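Local atomic coordinates of endoglucanase E (Clostridium thermocellum, PDB entry 2WAO), a protein that probably deacetylates plant polysaccharides through the C-terminal family 2 carbohydrate esterase domain of a cellulase, and binds cello-oligosaccharide. Residues L12-S20 and Y196-W207. Residues are numbered along the deposited sequence; the frame is centred on the assembly and turned at random.
Sequences LYNGRFDFS and YPYTLPYSGVRW. With FMT (formic acid), chain L.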
loop_
_atom_site.group_PDB
_atom_site.type_symbol
_atom_site.label_atom_id
_atom_site.label_comp_id
_atom_site.label_asym_id
_atom_site.label_seq_id
_atom_site.Cartn_x
_atom_site.Cartn_y
_atom_site.Cartn_z
ATOM N N LEU A 12 -8.645 11.325 -11.793
ATOM C CA LEU A 12 -8.458 11.123 -10.360
ATOM C C LEU A 12 -7.081 10.584 -10.056
ATOM O O LEU A 12 -6.658 9.568 -10.629
ATOM C CB LEU A 12 -9.485 10.146 -9.812
ATOM C CG LEU A 12 -10.944 10.540 -9.911
ATOM C CD1 LEU A 12 -11.743 9.486 -9.162
ATOM C CD2 LEU A 12 -11.184 11.978 -9.342
ATOM N N TYR A 13 -6.388 11.254 -9.151
ATOM C CA TYR A 13 -5.030 10.846 -8.805
ATOM C C TYR A 13 -5.160 10.243 -7.384
ATOM O O TYR A 13 -5.218 10.975 -6.397
ATOM C CB TYR A 13 -4.077 12.044 -8.891
ATOM C CG TYR A 13 -3.794 12.464 -10.326
ATOM C CD1 TYR A 13 -2.834 11.800 -11.092
ATOM C CD2 TYR A 13 -4.503 13.517 -10.927
ATOM C CE1 TYR A 13 -2.587 12.157 -12.432
ATOM C CE2 TYR A 13 -4.241 13.892 -12.270
ATOM C CZ TYR A 13 -3.291 13.207 -13.004
ATOM O OH TYR A 13 -3.022 13.567 -14.334
ATOM N N ASN A 14 -5.257 8.913 -7.298
ATOM C CA ASN A 14 -5.520 8.202 -6.051
ATOM C C ASN A 14 -4.230 7.802 -5.337
ATOM O O ASN A 14 -3.630 6.813 -5.688
ATOM C CB ASN A 14 -6.301 6.921 -6.340
ATOM C CG ASN A 14 -7.687 7.199 -6.871
ATOM O OD1 ASN A 14 -8.325 8.171 -6.441
ATOM N ND2 ASN A 14 -8.158 6.371 -7.814
ATOM N N GLY A 15 -3.815 8.582 -4.353
ATOM C CA GLY A 15 -2.548 8.361 -3.708
ATOM C C GLY A 15 -2.002 9.685 -3.211
ATOM O O GLY A 15 -2.700 10.751 -3.245
ATOM N N ARG A 16 -0.775 9.620 -2.740
ATOM C CA ARG A 16 0.013 10.802 -2.434
ATOM C C ARG A 16 0.722 11.258 -3.690
ATOM O O ARG A 16 1.682 10.618 -4.156
ATOM C CB ARG A 16 1.016 10.561 -1.278
ATOM C CG ARG A 16 0.321 10.249 0.060
ATOM C CD ARG A 16 1.376 10.163 1.132
ATOM N NE ARG A 16 0.825 9.911 2.465
ATOM C CZ ARG A 16 1.599 9.894 3.536
ATOM N NH1 ARG A 16 2.900 10.128 3.384
ATOM N NH2 ARG A 16 1.090 9.650 4.753
ATOM N N PHE A 17 0.215 12.331 -4.285
ATOM C CA PHE A 17 0.839 12.866 -5.505
ATOM C C PHE A 17 1.457 14.252 -5.229
ATOM O O PHE A 17 0.932 15.008 -4.403
ATOM C CB PHE A 17 -0.168 12.933 -6.671
ATOM C CG PHE A 17 -0.452 11.612 -7.330
ATOM C CD1 PHE A 17 0.105 11.285 -8.575
ATOM C CD2 PHE A 17 -1.327 10.713 -6.748
ATOM C CE1 PHE A 17 -0.181 10.048 -9.204
ATOM C CE2 PHE A 17 -1.596 9.461 -7.356
ATOM C CZ PHE A 17 -1.052 9.150 -8.598
ATOM N N ASP A 18 2.569 14.548 -5.912
ATOM C CA ASP A 18 3.173 15.866 -5.950
ATOM C C ASP A 18 2.802 16.534 -7.288
ATOM O O ASP A 18 3.050 15.969 -8.373
ATOM C CB ASP A 18 4.681 15.698 -5.823
ATOM C CG ASP A 18 5.471 16.985 -6.036
ATOM O OD1 ASP A 18 5.029 18.080 -5.634
ATOM O OD2 ASP A 18 6.600 16.868 -6.581
ATOM N N PHE A 19 2.216 17.729 -7.215
ATOM C CA PHE A 19 1.778 18.430 -8.441
ATOM C C PHE A 19 2.676 19.635 -8.786
ATOM O O PHE A 19 2.303 20.479 -9.609
ATOM C CB PHE A 19 0.304 18.836 -8.266
ATOM C CG PHE A 19 -0.646 17.660 -8.158
ATOM C CD1 PHE A 19 -1.109 17.025 -9.309
ATOM C CD2 PHE A 19 -1.080 17.184 -6.907
ATOM C CE1 PHE A 19 -2.001 15.951 -9.250
ATOM C CE2 PHE A 19 -1.972 16.092 -6.832
ATOM C CZ PHE A 19 -2.432 15.476 -8.014
ATOM N N SER A 20 3.870 19.692 -8.207
ATOM C CA SER A 20 4.707 20.893 -8.322
ATOM C C SER A 20 5.276 21.105 -9.741
ATOM O O SER A 20 5.520 22.235 -10.143
ATOM C CB SER A 20 5.793 20.923 -7.246
ATOM O OG SER A 20 6.773 19.936 -7.469
ATOM N N TYR A 196 7.153 8.260 6.825
ATOM C CA TYR A 196 5.710 8.512 6.897
ATOM C C TYR A 196 5.281 9.950 6.481
ATOM O O TYR A 196 4.257 10.056 5.841
ATOM C CB TYR A 196 5.160 8.152 8.289
ATOM C CG TYR A 196 3.668 8.327 8.459
ATOM C CD1 TYR A 196 2.757 7.668 7.621
ATOM C CD2 TYR A 196 3.156 9.148 9.472
ATOM C CE1 TYR A 196 1.360 7.839 7.787
ATOM C CE2 TYR A 196 1.791 9.304 9.644
ATOM C CZ TYR A 196 0.895 8.626 8.809
ATOM O OH TYR A 196 -0.485 8.824 8.966
ATOM N N PRO A 197 6.051 11.006 6.837
ATOM C CA PRO A 197 5.684 12.400 6.470
ATOM C C PRO A 197 5.742 12.751 4.970
ATOM O O PRO A 197 5.348 13.880 4.588
ATOM C CB PRO A 197 6.701 13.265 7.271
ATOM C CG PRO A 197 7.244 12.317 8.369
ATOM C CD PRO A 197 7.272 10.995 7.664
ATOM N N TYR A 198 6.263 11.841 4.139
ATOM C CA TYR A 198 6.624 12.213 2.755
ATOM C C TYR A 198 5.685 11.761 1.624
ATOM O O TYR A 198 5.105 10.667 1.651
ATOM C CB TYR A 198 8.096 11.851 2.439
ATOM C CG TYR A 198 9.028 12.658 3.306
ATOM C CD1 TYR A 198 9.323 13.993 2.993
ATOM C CD2 TYR A 198 9.560 12.117 4.480
ATOM C CE1 TYR A 198 10.134 14.760 3.819
ATOM C CE2 TYR A 198 10.383 12.853 5.304
ATOM C CZ TYR A 198 10.663 14.192 4.966
ATOM O OH TYR A 198 11.465 14.974 5.764
ATOM N N THR A 199 5.519 12.656 0.664
ATOM C CA THR A 199 4.912 12.314 -0.632
ATOM C C THR A 199 5.932 11.522 -1.433
ATOM O O THR A 199 5.625 10.448 -1.947
ATOM C CB THR A 199 4.532 13.580 -1.427
ATOM O OG1 THR A 199 3.635 14.354 -0.629
ATOM C CG2 THR A 199 3.851 13.201 -2.732
ATOM N N LEU A 200 7.136 12.087 -1.553
ATOM C CA LEU A 200 8.216 11.446 -2.292
ATOM C C LEU A 200 9.364 11.290 -1.307
ATOM O O LEU A 200 10.102 12.237 -1.045
ATOM C CB LEU A 200 8.620 12.269 -3.520
ATOM C CG LEU A 200 7.496 12.779 -4.443
ATOM C CD1 LEU A 200 8.085 13.768 -5.456
ATOM C CD2 LEU A 200 6.771 11.617 -5.118
ATOM N N PRO A 201 9.450 10.098 -0.685
ATOM C CA PRO A 201 10.373 9.904 0.426
ATOM C C PRO A 201 11.845 10.058 0.054
ATOM O O PRO A 201 12.657 10.396 0.916
ATOM C CB PRO A 201 10.043 8.475 0.930
ATOM C CG PRO A 201 9.227 7.823 -0.116
ATOM C CD PRO A 201 8.597 8.909 -0.948
ATOM N N TYR A 202 12.212 9.833 -1.207
ATOM C CA TYR A 202 13.639 9.941 -1.586
ATOM C C TYR A 202 14.077 11.383 -1.750
ATOM O O TYR A 202 15.255 11.701 -1.601
ATOM C CB TYR A 202 13.918 9.253 -2.929
ATOM C CG TYR A 202 14.200 7.780 -2.846
ATOM C CD1 TYR A 202 14.943 7.253 -1.800
ATOM C CD2 TYR A 202 13.753 6.913 -3.842
ATOM C CE1 TYR A 202 15.215 5.880 -1.712
ATOM C CE2 TYR A 202 14.030 5.535 -3.773
ATOM C CZ TYR A 202 14.773 5.045 -2.697
ATOM O OH TYR A 202 15.030 3.700 -2.602
ATOM N N SER A 203 13.127 12.248 -2.092
ATOM C CA SER A 203 13.469 13.610 -2.451
ATOM C C SER A 203 12.977 14.682 -1.494
ATOM O O SER A 203 13.138 15.890 -1.743
ATOM C CB SER A 203 13.081 13.899 -3.903
ATOM O OG SER A 203 11.691 13.876 -4.059
ATOM N N GLY A 204 12.390 14.253 -0.390
ATOM C CA GLY A 204 12.058 15.189 0.686
ATOM C C GLY A 204 10.831 16.056 0.447
ATOM O O GLY A 204 10.734 17.137 1.023
ATOM N N VAL A 205 9.905 15.607 -0.405
ATOM C CA VAL A 205 8.660 16.390 -0.646
ATOM C C VAL A 205 7.641 15.960 0.410
ATOM O O VAL A 205 7.223 14.812 0.412
ATOM C CB VAL A 205 8.110 16.192 -2.064
ATOM C CG1 VAL A 205 6.723 16.896 -2.239
ATOM C CG2 VAL A 205 9.128 16.710 -3.085
ATOM N N ARG A 206 7.295 16.877 1.310
ATOM C CA ARG A 206 6.392 16.597 2.439
ATOM C C ARG A 206 4.954 16.503 1.996
ATOM O O ARG A 206 4.506 17.299 1.171
ATOM C CB ARG A 206 6.513 17.681 3.498
ATOM C CG ARG A 206 7.830 17.554 4.223
ATOM C CD ARG A 206 7.836 18.288 5.547
ATOM N NE ARG A 206 8.998 17.840 6.302
ATOM C CZ ARG A 206 8.982 17.116 7.421
ATOM N NH1 ARG A 206 7.841 16.749 8.026
ATOM N NH2 ARG A 206 10.151 16.801 7.958
ATOM N N TRP A 207 4.244 15.541 2.576
ATOM C CA TRP A 207 2.796 15.336 2.344
ATOM C C TRP A 207 1.934 16.254 3.220
ATOM O O TRP A 207 2.222 16.448 4.410
ATOM C CB TRP A 207 2.444 13.874 2.694
ATOM C CG TRP A 207 1.011 13.567 2.608
ATOM C CD1 TRP A 207 0.204 13.144 3.639
ATOM C CD2 TRP A 207 0.174 13.618 1.429
ATOM N NE1 TRP A 207 -1.057 12.937 3.174
ATOM C CE2 TRP A 207 -1.118 13.213 1.830
ATOM C CE3 TRP A 207 0.403 13.976 0.072
ATOM C CZ2 TRP A 207 -2.217 13.138 0.926
ATOM C CZ3 TRP A 207 -0.675 13.915 -0.831
ATOM C CH2 TRP A 207 -1.981 13.487 -0.388
HETATM C C FMT L . -7.655 9.686 -3.390
HETATM O O1 FMT L . -6.474 9.806 -3.025
HETATM O O2 FMT L . -8.272 8.613 -3.534
HETATM O O HOH W 1 3.622 8.958 -3.524
HETATM O O HOH W 2 2.720 16.281 -2.010
#
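R16 lies along one face of the W207 indole. With R16 CG anti to the carbonyl carbon (chi1 -64°), CG sits over the six-membered ring, 3.6 Å from the centroid, as a CH-pi contact; the extended run from CG to NE then carries the guanidinium along to the five-membered ring, where it stacks nearly parallel (6°) as a cation-pi pair with CZ 4.0 Å from that centroid. Hydrogen bonds then fix the rotation of the flat group: R16 NH1 gives a nearly straight bond to Y196 O (2.8 Å, 167°) and a more bent one to Y198 O (2.9 Å), both acceptors in the guanidinium plane. R16 NH2 adds a weak bond to Y196 O and a salt bridge to E126, whose carboxylate also takes the Y196 hydroxyl and probably offsets the buried charge. Methyl groups pack against F17 and D18: T199 CG2 rests on the backbone at F17 C (3.6 Å), and L200 CD1 and V205 CG1 border the D18 carboxylate. One water links the carbonyls R16 O and T199 O; a second joins F17 O to the T199 hydroxyl OG1. The contact joins the N-terminal beta domain to the SGNH-type esterase domain: D18 pairs with strand 26-27, while R16 and Y196 pack on strand 168-174, and Y196 also reaches helix 233-250.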